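Local coordinates for protein UV damage endonuclease (Sulfolobus acidocaldarius, PDB 3TC3) that probably acts as a manganese-dependent endonuclease that nicks DNA at UV lesions in excision repair, built on a TIM-barrel fold, at residues A[149-154]-A[185-190]; A[179-184]-A[213-218]. All blocks are in the same frame, centred on the assembly; numbering follows the deposited sequence.

Contact 1. Residues A[149-154]-A[185-190]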
loop_
_atom_site.group_PDB
_atom_site.type_symbol
_atom_site.label_atom_id
_atom_site.label_comp_id
_atom_site.label_asym_id
_atom_site.label_seq_id
_atom_site.Cartn_x
_atom_site.Cartn_y
_atom_site.Cartn_z
ATOM N N LEU A 149 -11.254 -7.945 -2.235
ATOM C CA LEU A 149 -10.250 -8.920 -1.748
ATOM C C LEU A 149 -10.159 -8.847 -0.215
ATOM O O LEU A 149 -10.234 -9.878 0.504
ATOM C CB LEU A 149 -8.890 -8.697 -2.422
ATOM C CG LEU A 149 -7.795 -9.661 -1.992
ATOM C CD1 LEU A 149 -8.174 -11.103 -2.477
ATOM C CD2 LEU A 149 -6.464 -9.227 -2.504
ATOM N N LEU A 150 -10.026 -7.653 0.310
ATOM C CA LEU A 150 -9.962 -7.404 1.758
ATOM C C LEU A 150 -11.279 -7.868 2.436
ATOM O O LEU A 150 -11.217 -8.533 3.515
ATOM C CB LEU A 150 -9.677 -5.924 1.991
ATOM C CG LEU A 150 -8.245 -5.563 1.409
ATOM C CD1 LEU A 150 -8.083 -4.032 1.526
ATOM C CD2 LEU A 150 -7.125 -6.220 2.176
ATOM N N ASP A 151 -12.439 -7.585 1.792
ATOM C CA ASP A 151 -13.697 -8.067 2.358
ATOM C C ASP A 151 -13.720 -9.576 2.414
ATOM O O ASP A 151 -14.262 -10.162 3.365
ATOM C CB ASP A 151 -14.827 -7.615 1.475
ATOM C CG ASP A 151 -15.272 -6.200 1.673
ATOM O OD1 ASP A 151 -14.898 -5.527 2.638
ATOM O OD2 ASP A 151 -16.092 -5.772 0.825
ATOM N N SER A 152 -13.207 -10.266 1.418
ATOM C CA SER A 152 -13.273 -11.725 1.352
ATOM C C SER A 152 -12.419 -12.347 2.415
ATOM O O SER A 152 -12.702 -13.497 2.838
ATOM C CB SER A 152 -12.839 -12.214 -0.041
ATOM O OG SER A 152 -11.408 -12.195 -0.221
ATOM N N MET A 153 -11.379 -11.637 2.864
ATOM C CA MET A 153 -10.535 -12.098 3.977
ATOM C C MET A 153 -11.162 -11.761 5.334
ATOM O O MET A 153 -10.703 -12.284 6.354
ATOM C CB MET A 153 -9.139 -11.462 3.906
ATOM C CG MET A 153 -8.461 -11.910 2.649
ATOM S SD MET A 153 -6.834 -11.130 2.463
ATOM C CE MET A 153 -6.181 -11.994 1.058
ATOM N N GLY A 154 -12.224 -10.952 5.357
ATOM C CA GLY A 154 -12.832 -10.521 6.619
ATOM C C GLY A 154 -11.950 -9.576 7.420
ATOM O O GLY A 154 -12.008 -9.553 8.662
ATOM N N PRO A 185 -18.428 3.798 -3.377
ATOM C CA PRO A 185 -19.122 3.019 -2.348
ATOM C C PRO A 185 -18.304 2.939 -1.093
ATOM O O PRO A 185 -17.079 3.022 -1.141
ATOM C CB PRO A 185 -19.224 1.609 -2.972
ATOM C CG PRO A 185 -18.089 1.559 -3.889
ATOM C CD PRO A 185 -17.911 2.966 -4.466
ATOM N N SER A 186 -18.973 2.834 0.043
ATOM C CA SER A 186 -18.397 2.793 1.346
ATOM C C SER A 186 -17.323 1.760 1.540
ATOM O O SER A 186 -16.412 2.003 2.305
ATOM C CB SER A 186 -19.496 2.460 2.381
ATOM O OG SER A 186 -20.383 3.512 2.395
ATOM N N ASN A 187 -17.434 0.559 0.929
ATOM C CA ASN A 187 -16.401 -0.463 1.205
ATOM C C ASN A 187 -15.051 -0.088 0.615
ATOM O O ASN A 187 -14.020 -0.579 1.079
ATOM C CB ASN A 187 -16.786 -1.903 0.798
ATOM C CG ASN A 187 -16.840 -2.131 -0.706
ATOM O OD1 ASN A 187 -17.037 -1.224 -1.547
ATOM N ND2 ASN A 187 -16.633 -3.412 -1.063
ATOM N N ILE A 188 -15.074 0.850 -0.343
ATOM C CA ILE A 188 -13.810 1.374 -0.859
ATOM C C ILE A 188 -13.456 2.619 -0.062
ATOM O O ILE A 188 -12.316 2.787 0.420
ATOM C CB ILE A 188 -13.918 1.786 -2.330
ATOM C CG1 ILE A 188 -14.285 0.538 -3.192
ATOM C CG2 ILE A 188 -12.615 2.525 -2.855
ATOM C CD1 ILE A 188 -14.590 0.916 -4.668
ATOM N N SER A 189 -14.421 3.548 0.006
ATOM C CA SER A 189 -14.068 4.859 0.599
ATOM C C SER A 189 -13.546 4.720 2.065
ATOM O O SER A 189 -12.654 5.504 2.478
ATOM C CB SER A 189 -15.255 5.859 0.511
ATOM O OG SER A 189 -16.286 5.419 1.362
ATOM N N LYS A 190 -14.113 3.824 2.876
ATOM C CA LYS A 190 -13.686 3.657 4.250
ATOM C C LYS A 190 -12.240 3.185 4.397
ATOM O O LYS A 190 -11.620 3.408 5.417
ATOM C CB LYS A 190 -14.632 2.750 5.030
ATOM C CG LYS A 190 -15.954 3.494 5.427
ATOM C CD LYS A 190 -15.669 4.667 6.446
ATOM C CE LYS A 190 -16.951 5.280 6.997
ATOM N NZ LYS A 190 -17.359 6.394 6.075
#
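Asp-151 and Asn-187 meet by their polar ends on the outside of the TIM barrel, where the C-terminal turn of helix 133-153 comes alongside the short helix 186-189 that precedes strand 192-195. Their CA atoms stand 8.2 Å apart, and a single hydrogen bond spans the gap: ND2 of Asn-187 donates a hydrogen bond to OD2 of Asp-151 over 3.1 Å, nearly straight at 170°. The oxygen sits in the amide plane, so the N-H is aimed squarely at it; the carboxylate is less exactly placed, taking the bond on its syn side with the donor 29° out of its plane. Asn-187 reaches across because CG lies between the backbone N and the carbonyl carbon, chi1 70°, which carries the amide out toward the longer helix.

The other carboxylate oxygen, OD1, forms a salt bridge with Arg-191, and the same arginine also bonds to the backbone O of Asn-187. One guanidinium thus serves both partners of the contact and would be expected to stabilise the negative charge on Asp-151.

This polar bridge is the loose, solvent side, with just 66 Å² buried between the segments. The tight side belongs to neighbouring residues: Ile-188 packs against Leu-143 and Ala-147 earlier in helix 133-153, while Leu-149 and Leu-150 turn inward onto Met-120 of strand 117-120. Past Asp-151 the helix closes in a Schellman motif, with Gly-154 at positive phi and its N bonded to O of Asp-151 at 3.0 Å. In that last turn O of Leu-149 takes two donors, N of Met-153 at 3.2 Å and OG of Ser-152 at 2.7 Å.

Contact 2. Residues A[179-184]-A[213-218]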
loop_
_atom_site.group_PDB
_atom_site.type_symbol
_atom_site.label_atom_id
_atom_site.label_comp_id
_atom_site.label_asym_id
_atom_site.label_seq_id
_atom_site.Cartn_x
_atom_site.Cartn_y
_atom_site.Cartn_z
ATOM N N GLU A 179 -14.449 15.301 -5.598
ATOM C CA GLU A 179 -15.753 15.016 -6.205
ATOM C C GLU A 179 -15.917 13.517 -6.468
ATOM O O GLU A 179 -16.943 12.949 -6.156
ATOM C CB GLU A 179 -15.969 15.823 -7.496
ATOM C CG GLU A 179 -17.484 15.776 -7.899
ATOM C CD GLU A 179 -17.911 16.163 -9.320
ATOM O OE1 GLU A 179 -17.086 16.574 -10.156
ATOM O OE2 GLU A 179 -19.137 16.010 -9.570
ATOM N N ASN A 180 -14.877 12.912 -7.072
ATOM C CA ASN A 180 -15.032 11.521 -7.473
ATOM C C ASN A 180 -14.906 10.591 -6.262
ATOM O O ASN A 180 -15.558 9.556 -6.202
ATOM C CB ASN A 180 -13.928 11.162 -8.492
ATOM C CG ASN A 180 -14.166 11.882 -9.879
ATOM O OD1 ASN A 180 -15.259 12.465 -10.050
ATOM N ND2 ASN A 180 -13.246 11.889 -10.777
ATOM N N PHE A 181 -14.078 11.000 -5.252
ATOM C CA PHE A 181 -14.029 10.251 -4.023
ATOM C C PHE A 181 -15.432 10.103 -3.372
ATOM O O PHE A 181 -15.820 9.061 -2.847
ATOM C CB PHE A 181 -13.069 10.937 -3.001
ATOM C CG PHE A 181 -13.131 10.326 -1.660
ATOM C CD1 PHE A 181 -12.477 9.109 -1.368
ATOM C CD2 PHE A 181 -13.789 11.020 -0.641
ATOM C CE1 PHE A 181 -12.582 8.509 -0.048
ATOM C CE2 PHE A 181 -13.868 10.456 0.612
ATOM C CZ PHE A 181 -13.247 9.224 0.950
ATOM N N ARG A 182 -16.187 11.204 -3.460
ATOM C CA ARG A 182 -17.486 11.270 -2.775
ATOM C C ARG A 182 -18.552 10.392 -3.491
ATOM O O ARG A 182 -19.649 10.225 -2.947
ATOM C CB ARG A 182 -17.922 12.764 -2.759
ATOM C CG ARG A 182 -17.208 13.445 -1.577
ATOM C CD ARG A 182 -17.453 14.929 -1.641
ATOM N NE ARG A 182 -16.787 15.579 -0.518
ATOM C CZ ARG A 182 -16.639 16.881 -0.419
ATOM N NH1 ARG A 182 -17.056 17.695 -1.419
ATOM N NH2 ARG A 182 -15.993 17.356 0.667
ATOM N N LYS A 183 -18.225 9.907 -4.674
ATOM C CA LYS A 183 -19.122 8.961 -5.385
ATOM C C LYS A 183 -18.768 7.504 -5.092
ATOM O O LYS A 183 -19.457 6.579 -5.590
ATOM C CB LYS A 183 -19.028 9.218 -6.856
ATOM C CG LYS A 183 -19.588 10.563 -7.225
ATOM C CD LYS A 183 -19.301 10.809 -8.693
ATOM C CE LYS A 183 -19.794 12.199 -9.073
ATOM N NZ LYS A 183 -19.325 12.313 -10.503
ATOM N N LEU A 184 -17.665 7.240 -4.437
ATOM C CA LEU A 184 -17.323 5.837 -4.152
ATOM C C LEU A 184 -18.256 5.102 -3.200
ATOM O O LEU A 184 -18.801 5.698 -2.263
ATOM C CB LEU A 184 -15.890 5.790 -3.533
ATOM C CG LEU A 184 -14.741 6.181 -4.441
ATOM C CD1 LEU A 184 -13.489 6.234 -3.654
ATOM C CD2 LEU A 184 -14.631 5.183 -5.637
ATOM N N THR A 213 -12.333 15.610 3.671
ATOM C CA THR A 213 -12.834 14.259 3.332
ATOM C C THR A 213 -12.706 13.277 4.483
ATOM O O THR A 213 -13.354 12.200 4.385
ATOM C CB THR A 213 -12.074 13.600 2.168
ATOM O OG1 THR A 213 -10.673 13.642 2.463
ATOM C CG2 THR A 213 -12.358 14.382 0.888
ATOM N N GLY A 214 -11.771 13.517 5.401
ATOM C CA GLY A 214 -11.462 12.520 6.428
ATOM C C GLY A 214 -10.528 11.418 5.930
ATOM O O GLY A 214 -10.260 10.436 6.701
ATOM N N ILE A 215 -9.997 11.518 4.714
ATOM C CA ILE A 215 -9.029 10.494 4.182
ATOM C C ILE A 215 -7.680 10.570 4.914
ATOM O O ILE A 215 -7.067 11.585 4.856
ATOM C CB ILE A 215 -8.804 10.708 2.690
ATOM C CG1 ILE A 215 -10.145 10.484 1.939
ATOM C CG2 ILE A 215 -7.851 9.642 2.165
ATOM C CD1 ILE A 215 -10.015 10.995 0.515
ATOM N N PRO A 216 -7.231 9.502 5.532
ATOM C CA PRO A 216 -5.822 9.559 6.108
ATOM C C PRO A 216 -4.757 9.670 5.067
ATOM O O PRO A 216 -4.899 9.222 3.909
ATOM C CB PRO A 216 -5.720 8.244 6.887
ATOM C CG PRO A 216 -7.212 7.742 7.005
ATOM C CD PRO A 216 -7.862 8.160 5.731
ATOM N N VAL A 217 -3.694 10.355 5.429
ATOM C CA VAL A 217 -2.538 10.533 4.602
ATOM C C VAL A 217 -1.389 9.625 5.022
ATOM O O VAL A 217 -0.963 9.657 6.176
ATOM C CB VAL A 217 -2.088 12.016 4.641
ATOM C CG1 VAL A 217 -0.830 12.276 3.704
ATOM C CG2 VAL A 217 -3.289 12.937 4.245
ATOM N N ILE A 218 -0.939 8.853 4.058
ATOM C CA ILE A 218 0.342 8.110 4.256
ATOM C C ILE A 218 1.495 9.014 3.860
ATOM O O ILE A 218 1.578 9.460 2.690
ATOM C CB ILE A 218 0.393 6.849 3.347
ATOM C CG1 ILE A 218 -0.594 5.843 3.833
ATOM C CG2 ILE A 218 1.857 6.194 3.410
ATOM C CD1 ILE A 218 -0.487 4.460 3.167
#
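The ring of Phe-181, on helix 170-181, lies against Thr-213 and Ile-215, where the chain passes from helix 203-213 to barrel strand 217-220. Ile-215 covers one face: CD1 stands 3.5 Å from the ring centroid and 8° off the normal, a CH-pi contact almost over the centre. Its CG1 lies beside CD1 over the rim, 3.5 Å from CZ of Phe-181. The two side chains approach from opposite directions, CG of Phe-181 anti to the backbone N (chi1 172°), which carries the ring out toward Ile-215.

Thr-213 comes at the ring obliquely, its CB 3.9 Å from CE2 of Phe-181 and its CG2 4.0 Å from CD2. Carbon faces the ring, and OG1 is turned to its own chain, where it accepts from N of Ile-215 at 3.2 Å, an ST turn, and also bonds to O of Ile-209.

Phe-181 and Ile-215 also reach strand 192-195, at Leu-192 and Ile-194 respectively. NH2 of Arg-182 bonds to O of Arg-212, just before Thr-213, but between the segments themselves no hydrogen bond forms: their contact rests on dispersion and the burial of apolar surface, while the threonine hydroxyl is satisfied within its own segment and helix.

In the fold
Both contacts belong to one parallel eight-stranded barrel, on its outer, helical layer, and their centres are about 15 Å apart. Along the chain their segments alternate: 149-154, 179-184, 185-190, then 213-218. Helices 170-181 and 186-189 follow each other, so the middle two segments are consecutive in the chain, and the contacts touch there, with CB of Ser-189 3.8 Å from CE1 of Phe-181. This connection thus meets the preceding helix 133-153 through contact 1 and the turn into strand 217-220 through contact 2. Contact 1 lies away from the metal site, whereas strands 192-195 and 217-220 supply the manganese ligands Glu-195 and Asp-220.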